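Local atomic coordinates of pseudouridylate synthase RPUSD4, mitochondrial (Homo sapiens, PDB entry 5UBA), a protein that isomerises uridine to pseudouridine in mitochondrial RNAs, including 16S ribosomal RNA, a modification needed to assemble a functional mitochondrial ribosome. Residues L30-N40 with E268-P276. Residues are numbered along the deposited sequence; the frame is centred on the assembly and turned at random. Where two conformers were deposited one is given.
Sequences LHQDKNLVVIN and ELNLVCKLP
The H31 side chain leaves its strand with CG trans to the backbone N (chi1 176°), and L269 is set likewise, which points imidazole and leucine at each other across the contact and settles the leucine CD1 over one ring face. The motif is a beta hairpin, strands 31-32 and 36-41, packed through side chains against strand 269-272; no direct hydrogen bond crosses, and within the pseudouridine synthase fold strand 269-272 pairs instead with 252-259 and strand 36-41 with 89-93.

The CH-pi assignment rests on L269 CD1 lying 3.9 Å from the H31 ring centroid, 22° off the normal. The ring's rotation is fixed by a nearly straight bond (171°) from H31 NE2 to D33 OD2, 2.9 Å long, in the imidazole plane but meeting the carboxylate from above its own plane. At D33 OD1, N35 N closes an Asx turn and L36 N extends it to an Asx motif, the two reaching the oxygen from opposite faces of the carboxylate plane, so the hairpin loop positions the carboxylate and the carboxylate the ring. Replacing H31 by an alanine is likely to leave D33 OD2 without this donor and open a gap beside L269 CD1. Opposite L30 and H31, V38 completes a classic beta bulge: its O accepts from L30 N and its N donates to H31 O.

Tip-to-tip apolar pairs extend the interface, L36 CD1 meeting L269 CD2 at 3.7 Å and V38 CG2 meeting L271 CD1 at 3.9 Å; L271 CD2 also touches H31 CB. L30 CD1 packs on C273 CB, 3.7 Å away. At the far end C273 SG sits 3.2 Å from N40 CG, while a water accepts from N40 ND2 (3.0 Å) and K274 NZ and donates to K274 O.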
loop_
_atom_site.group_PDB
_atom_site.type_symbol
_atom_site.label_atom_id
_atom_site.label_comp_id
_atom_site.label_asym_id
_atom_site.label_seq_id
_atom_site.Cartn_x
_atom_site.Cartn_y
_atom_site.Cartn_z
ATOM N N LEU A 30 -8.776 -14.598 3.425
ATOM C CA LEU A 30 -8.096 -14.525 4.712
ATOM C C LEU A 30 -9.007 -14.684 5.910
ATOM O O LEU A 30 -8.559 -15.101 6.980
ATOM C CB LEU A 30 -7.397 -13.163 4.839
ATOM C CG LEU A 30 -6.424 -12.831 3.730
ATOM C CD1 LEU A 30 -5.900 -11.416 3.921
ATOM C CD2 LEU A 30 -5.257 -13.797 3.737
ATOM N N HIS A 31 -10.261 -14.277 5.757
ATOM C CA HIS A 31 -11.248 -14.317 6.840
ATOM C C HIS A 31 -12.647 -14.225 6.282
ATOM O O HIS A 31 -12.897 -13.463 5.362
ATOM C CB HIS A 31 -11.021 -13.141 7.797
ATOM C CG HIS A 31 -12.046 -13.046 8.886
ATOM N ND1 HIS A 31 -11.946 -13.756 10.061
ATOM C CD2 HIS A 31 -13.200 -12.347 8.963
ATOM C CE1 HIS A 31 -12.989 -13.477 10.824
ATOM N NE2 HIS A 31 -13.770 -12.636 10.176
ATOM N N GLN A 32 -13.549 -15.022 6.854
ATOM C CA GLN A 32 -14.949 -14.976 6.513
ATOM C C GLN A 32 -15.780 -15.069 7.774
ATOM O O GLN A 32 -15.496 -15.897 8.666
ATOM C CB GLN A 32 -15.246 -16.143 5.551
ATOM C CG GLN A 32 -16.467 -15.923 4.709
ATOM C CD GLN A 32 -16.574 -16.848 3.514
ATOM O OE1 GLN A 32 -15.657 -17.632 3.201
ATOM N NE2 GLN A 32 -17.700 -16.756 2.830
ATOM N N ASP A 33 -16.776 -14.193 7.883
ATOM C CA ASP A 33 -17.816 -14.337 8.928
ATOM C C ASP A 33 -19.155 -13.888 8.365
ATOM O O ASP A 33 -19.266 -13.645 7.160
ATOM C CB ASP A 33 -17.400 -13.650 10.236
ATOM C CG ASP A 33 -17.226 -12.143 10.119
ATOM O OD1 ASP A 33 -17.951 -11.456 9.364
ATOM O OD2 ASP A 33 -16.363 -11.628 10.868
ATOM N N LYS A 34 -20.181 -13.758 9.209
ATOM C CA LYS A 34 -21.502 -13.379 8.704
ATOM C C LYS A 34 -21.531 -11.972 8.117
ATOM O O LYS A 34 -22.380 -11.690 7.294
ATOM C CB LYS A 34 -22.586 -13.537 9.789
ATOM C CG LYS A 34 -22.604 -12.443 10.844
ATOM C CD LYS A 34 -23.532 -12.782 12.005
ATOM C CE LYS A 34 -23.460 -11.716 13.080
ATOM N N ASN A 35 -20.582 -11.115 8.520
ATOM C CA ASN A 35 -20.513 -9.727 8.063
ATOM C C ASN A 35 -19.553 -9.488 6.889
ATOM O O ASN A 35 -19.859 -8.719 5.983
ATOM C CB ASN A 35 -20.044 -8.814 9.198
ATOM C CG ASN A 35 -20.956 -8.848 10.415
ATOM O OD1 ASN A 35 -20.492 -8.988 11.544
ATOM N ND2 ASN A 35 -22.236 -8.699 10.186
ATOM N N LEU A 36 -18.388 -10.132 6.952
ATOM C CA LEU A 36 -17.250 -9.740 6.102
ATOM C C LEU A 36 -16.678 -10.892 5.298
ATOM O O LEU A 36 -16.698 -12.049 5.725
ATOM C CB LEU A 36 -16.112 -9.175 6.955
ATOM C CG LEU A 36 -16.429 -8.091 7.975
ATOM C CD1 LEU A 36 -15.141 -7.736 8.715
ATOM C CD2 LEU A 36 -16.978 -6.867 7.283
ATOM N N VAL A 37 -16.141 -10.536 4.136
ATOM C CA VAL A 37 -15.241 -11.400 3.368
ATOM C C VAL A 37 -13.947 -10.612 3.199
ATOM O O VAL A 37 -13.954 -9.539 2.604
ATOM C CB VAL A 37 -15.808 -11.748 1.983
ATOM C CG1 VAL A 37 -14.818 -12.620 1.212
ATOM C CG2 VAL A 37 -17.141 -12.485 2.127
ATOM N N VAL A 38 -12.845 -11.163 3.703
ATOM C CA VAL A 38 -11.558 -10.459 3.633
ATOM C C VAL A 38 -10.695 -11.176 2.609
ATOM O O VAL A 38 -10.401 -12.360 2.791
ATOM C CB VAL A 38 -10.855 -10.387 4.996
ATOM C CG1 VAL A 38 -9.598 -9.527 4.876
ATOM C CG2 VAL A 38 -11.817 -9.849 6.044
ATOM N N ILE A 39 -10.298 -10.450 1.574
ATOM C CA ILE A 39 -9.486 -10.995 0.485
ATOM C C ILE A 39 -8.042 -10.496 0.560
ATOM O O ILE A 39 -7.712 -9.560 1.292
ATOM C CB ILE A 39 -10.082 -10.691 -0.901
ATOM C CG1 ILE A 39 -10.113 -9.204 -1.186
ATOM C CG2 ILE A 39 -11.472 -11.299 -1.028
ATOM C CD1 ILE A 39 -10.497 -8.865 -2.600
ATOM N N ASN A 40 -7.204 -11.151 -0.232
ATOM C CA ASN A 40 -5.833 -10.776 -0.464
ATOM C C ASN A 40 -5.763 -10.204 -1.873
ATOM O O ASN A 40 -5.806 -10.951 -2.887
ATOM C CB ASN A 40 -4.952 -12.005 -0.280
ATOM C CG ASN A 40 -3.505 -11.747 -0.620
ATOM O OD1 ASN A 40 -3.137 -10.647 -0.997
ATOM N ND2 ASN A 40 -2.677 -12.781 -0.482
ATOM N N GLU A 268 -11.818 -7.231 18.962
ATOM C CA GLU A 268 -11.168 -6.728 17.744
ATOM C C GLU A 268 -10.959 -7.807 16.704
ATOM O O GLU A 268 -10.701 -8.945 17.042
ATOM C CB GLU A 268 -9.785 -6.166 18.063
ATOM C CG GLU A 268 -9.756 -4.945 18.952
ATOM C CD GLU A 268 -8.373 -4.330 19.002
ATOM O OE1 GLU A 268 -7.371 -5.083 19.061
ATOM O OE2 GLU A 268 -8.289 -3.090 18.983
ATOM N N LEU A 269 -11.035 -7.434 15.429
ATOM C CA LEU A 269 -10.689 -8.347 14.366
ATOM C C LEU A 269 -9.291 -7.949 13.872
ATOM O O LEU A 269 -9.109 -6.827 13.434
ATOM C CB LEU A 269 -11.712 -8.245 13.245
ATOM C CG LEU A 269 -11.602 -9.263 12.116
ATOM C CD1 LEU A 269 -11.478 -10.697 12.607
ATOM C CD2 LEU A 269 -12.805 -9.112 11.201
ATOM N N ASN A 270 -8.336 -8.864 13.969
ATOM C CA ASN A 270 -6.929 -8.608 13.696
ATOM C C ASN A 270 -6.543 -9.446 12.489
ATOM O O ASN A 270 -6.314 -10.648 12.597
ATOM C CB ASN A 270 -6.114 -8.972 14.939
ATOM C CG ASN A 270 -4.643 -8.625 14.807
ATOM O OD1 ASN A 270 -4.048 -8.744 13.733
ATOM N ND2 ASN A 270 -4.034 -8.215 15.932
ATOM N N LEU A 271 -6.494 -8.796 11.328
ATOM C CA LEU A 271 -6.360 -9.466 10.030
ATOM C C LEU A 271 -4.946 -9.299 9.537
ATOM O O LEU A 271 -4.436 -8.166 9.497
ATOM C CB LEU A 271 -7.321 -8.825 9.023
ATOM C CG LEU A 271 -8.807 -8.899 9.410
ATOM C CD1 LEU A 271 -9.639 -7.891 8.663
ATOM C CD2 LEU A 271 -9.418 -10.273 9.178
ATOM N N VAL A 272 -4.277 -10.394 9.180
ATOM C CA VAL A 272 -2.905 -10.325 8.677
ATOM C C VAL A 272 -2.786 -11.167 7.418
ATOM O O VAL A 272 -3.342 -12.272 7.377
ATOM C CB VAL A 272 -1.887 -10.783 9.739
ATOM C CG1 VAL A 272 -0.465 -10.849 9.167
ATOM C CG2 VAL A 272 -1.943 -9.860 10.950
ATOM N N CYS A 273 -2.049 -10.654 6.421
ATOM C CA CYS A 273 -1.872 -11.281 5.106
ATOM C C CYS A 273 -0.404 -11.591 4.848
ATOM O O CYS A 273 0.463 -10.716 4.983
ATOM C CB CYS A 273 -2.394 -10.354 3.985
ATOM S SG CYS A 273 -2.482 -11.145 2.384
ATOM N N LYS A 274 -0.137 -12.828 4.413
ATOM C CA LYS A 274 1.192 -13.204 3.944
ATOM C C LYS A 274 1.705 -12.259 2.874
ATOM O O LYS A 274 0.947 -11.722 2.055
ATOM C CB LYS A 274 1.184 -14.631 3.341
ATOM C CG LYS A 274 0.414 -14.771 2.044
ATOM C CD LYS A 274 0.373 -16.199 1.505
ATOM C CE LYS A 274 -0.489 -16.293 0.253
ATOM N NZ LYS A 274 -0.021 -15.413 -0.855
ATOM N N LEU A 275 3.033 -12.129 2.816
ATOM C CA LEU A 275 3.639 -11.366 1.753
ATOM C C LEU A 275 3.519 -12.109 0.430
ATOM O O LEU A 275 3.550 -13.363 0.422
ATOM C CB LEU A 275 5.129 -11.151 2.024
ATOM C CG LEU A 275 5.519 -10.183 3.132
ATOM C CD1 LEU A 275 6.994 -10.349 3.493
ATOM C CD2 LEU A 275 5.206 -8.763 2.724
ATOM N N PRO A 276 3.422 -11.379 -0.678
ATOM C CA PRO A 276 3.454 -12.045 -1.993
ATOM C C PRO A 276 4.807 -12.691 -2.246
ATOM O O PRO A 276 5.824 -12.229 -1.738
ATOM C CB PRO A 276 3.200 -10.925 -2.999
ATOM C CG PRO A 276 2.981 -9.680 -2.225
ATOM C CD PRO A 276 3.267 -9.916 -0.788
HETATM O O HOH W 1 0.260 -12.414 -0.596
#